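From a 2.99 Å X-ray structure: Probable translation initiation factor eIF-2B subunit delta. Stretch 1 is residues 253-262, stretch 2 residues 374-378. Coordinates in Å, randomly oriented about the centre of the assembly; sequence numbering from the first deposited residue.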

# COMPACT_ATOMS: atom_id res chain seq x y z
N ALA G 253 -32.79 -15.24 -16.40
CA ALA G 253 -32.10 -14.46 -15.37
C ALA G 253 -31.67 -13.10 -15.90
O ALA G 253 -31.82 -12.09 -15.23
CB ALA G 253 -30.90 -15.23 -14.85
N GLY G 254 -31.13 -13.09 -17.12
CA GLY G 254 -30.71 -11.86 -17.76
C GLY G 254 -31.85 -10.87 -17.88
O GLY G 254 -31.68 -9.69 -17.58
N GLN G 255 -33.01 -11.35 -18.31
CA GLN G 255 -34.19 -10.52 -18.44
C GLN G 255 -34.63 -9.96 -17.09
O GLN G 255 -35.13 -8.84 -17.01
CB GLN G 255 -35.33 -11.31 -19.08
CG GLN G 255 -35.02 -11.83 -20.47
CD GLN G 255 -36.01 -12.87 -20.95
OE1 GLN G 255 -36.87 -13.32 -20.19
NE2 GLN G 255 -35.90 -13.25 -22.22
N VAL G 256 -34.45 -10.76 -16.04
CA VAL G 256 -34.77 -10.32 -14.68
C VAL G 256 -33.83 -9.20 -14.25
O VAL G 256 -34.27 -8.17 -13.74
CB VAL G 256 -34.67 -11.48 -13.68
CG1 VAL G 256 -34.90 -10.98 -12.26
CG2 VAL G 256 -35.65 -12.58 -14.02
N ILE G 257 -32.54 -9.41 -14.48
CA ILE G 257 -31.52 -8.42 -14.16
C ILE G 257 -31.80 -7.10 -14.88
O ILE G 257 -31.70 -6.03 -14.28
CB ILE G 257 -30.11 -8.91 -14.54
CG1 ILE G 257 -29.75 -10.16 -13.75
CG2 ILE G 257 -29.08 -7.81 -14.31
CD1 ILE G 257 -28.39 -10.73 -14.10
N VAL G 258 -32.16 -7.20 -16.15
CA VAL G 258 -32.43 -6.02 -16.96
C VAL G 258 -33.52 -5.13 -16.36
O VAL G 258 -33.33 -3.92 -16.22
CB VAL G 258 -32.82 -6.40 -18.41
CG1 VAL G 258 -33.39 -5.20 -19.14
CG2 VAL G 258 -31.62 -6.95 -19.16
N GLN G 259 -34.65 -5.72 -15.99
CA GLN G 259 -35.77 -4.94 -15.46
C GLN G 259 -35.49 -4.48 -14.03
O GLN G 259 -35.97 -3.42 -13.61
CB GLN G 259 -37.08 -5.74 -15.52
CG GLN G 259 -37.36 -6.77 -14.42
CD GLN G 259 -38.56 -7.64 -14.76
OE1 GLN G 259 -38.94 -7.76 -15.92
NE2 GLN G 259 -39.19 -8.22 -13.74
N ALA G 260 -34.71 -5.27 -13.30
CA ALA G 260 -34.28 -4.89 -11.97
C ALA G 260 -33.36 -3.67 -12.04
O ALA G 260 -33.46 -2.76 -11.22
CB ALA G 260 -33.57 -6.06 -11.30
N ALA G 261 -32.48 -3.66 -13.04
CA ALA G 261 -31.53 -2.58 -13.21
C ALA G 261 -32.18 -1.34 -13.84
O ALA G 261 -31.84 -0.21 -13.49
CB ALA G 261 -30.35 -3.04 -14.05
N THR G 262 -33.10 -1.57 -14.77
CA THR G 262 -33.74 -0.49 -15.51
C THR G 262 -34.53 0.45 -14.60
O THR G 262 -34.54 1.66 -14.80
CB THR G 262 -34.69 -1.04 -16.60
OG1 THR G 262 -33.97 -1.93 -17.45
CG2 THR G 262 -35.27 0.09 -17.43
N ALA G 374 -23.06 -3.45 -10.34
CA ALA G 374 -22.60 -4.66 -11.00
C ALA G 374 -23.77 -5.55 -11.42
O ALA G 374 -24.59 -5.93 -10.59
CB ALA G 374 -21.65 -5.43 -10.10
N CYS G 375 -23.84 -5.86 -12.71
CA CYS G 375 -24.90 -6.72 -13.23
C CYS G 375 -24.34 -8.07 -13.65
O CYS G 375 -23.68 -8.19 -14.68
CB CYS G 375 -25.59 -6.05 -14.42
SG CYS G 375 -26.34 -4.45 -14.03
N CYS G 376 -24.61 -9.10 -12.85
CA CYS G 376 -24.06 -10.42 -13.10
C CYS G 376 -25.08 -11.52 -12.83
O CYS G 376 -25.76 -11.52 -11.81
CB CYS G 376 -22.82 -10.65 -12.24
SG CYS G 376 -21.92 -12.17 -12.60
N GLU G 377 -25.18 -12.46 -13.77
CA GLU G 377 -26.03 -13.63 -13.58
C GLU G 377 -25.47 -14.51 -12.47
O GLU G 377 -24.26 -14.54 -12.25
CB GLU G 377 -26.15 -14.42 -14.89
CG GLU G 377 -26.97 -13.73 -15.98
CD GLU G 377 -26.19 -12.66 -16.74
OE1 GLU G 377 -26.65 -12.25 -17.82
OE2 GLU G 377 -25.13 -12.23 -16.25
N SER G 378 -26.35 -15.22 -11.77
CA SER G 378 -25.96 -15.98 -10.59
C SER G 378 -24.98 -17.11 -10.89
O SER G 378 -24.10 -17.41 -10.09
CB SER G 378 -27.19 -16.56 -9.89
OG SER G 378 -27.89 -17.45 -10.75

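One side chain dominates the helical side of this contact: I257 touches three consecutive residues of the second stretch, C375, C376 and E377, and gives up 71 Å² of its surface to them, more than any other residue on either side. No hydrogen bond crosses between the stretches, so the pairing of a helix with a strand end and the loop that follows rests on packing, and the total buried surface is a modest 233 Å².

The helical face is built on a simple spacing. A253, I257 and A261 stand four residues apart, about one turn each, and all three direct CA-to-CB toward the other stretch. Their order is small, large, small. The chain they meet runs the other way in register: A253 lies nearest E377, with their CA atoms 6.4 Å apart, while I257 lies nearest C375, with their CA atoms 6.9 Å apart. Q255, V256, Q259 and A260 are out of reach and contribute nothing to the contact.

I257 is in the m rotamer at chi1 with chi2 at t, an extended arrangement that sends its two arms to different neighbours. Its CG2 packs against CB of C375 at 3.9 Å, a plain apolar contact. Its CD1 reaches the backbone where the strand has given way to loop, lying 3.6 Å from O of C376 and 3.7 Å from N of E377. The same methyl also meets the aliphatic part of the glutamate, with CD1 of I257 3.8 Å from CG of E377. A methyl cannot satisfy the polar atoms of that peptide link; it simply fills the space beside them.

On one flank of I257, A261 sets its CB 4.3 Å from SG of C375, whose m rotamer leaves the sulfur within reach of this next turn. C375 thus meets two helical turns with one short side chain, its SG lying 4.3 Å from both CG2 of I257 and CB of A261. C376, the next residue along, points its CA-to-CB bond away, and its link to the helix is through its backbone oxygen, as expected where side chains alternate along an extended chain.

At the other end, E377 serves as packing material despite its charge. Its CA-to-CB bond points sideways, and its CG lies 4.4 Å from CB of A253. The carboxylate passes close to G254, with OE1 4.1 Å from the glycine CA. A CB built ideally on G254 would come 3.7 Å from that OE1, an ordinary contact distance, so this pair by itself does not account for a glycine here. Both carboxylate oxygens find hydrogen-bond partners outside the two stretches.

The helix carries its own backbone hydrogen bonds, none of them to the partner: they include N of I257 to O of A253 at 2.9 Å and N of A261 to O of I257 at 2.8 Å, linking A253, I257 and A261, the three residues that point toward the partner.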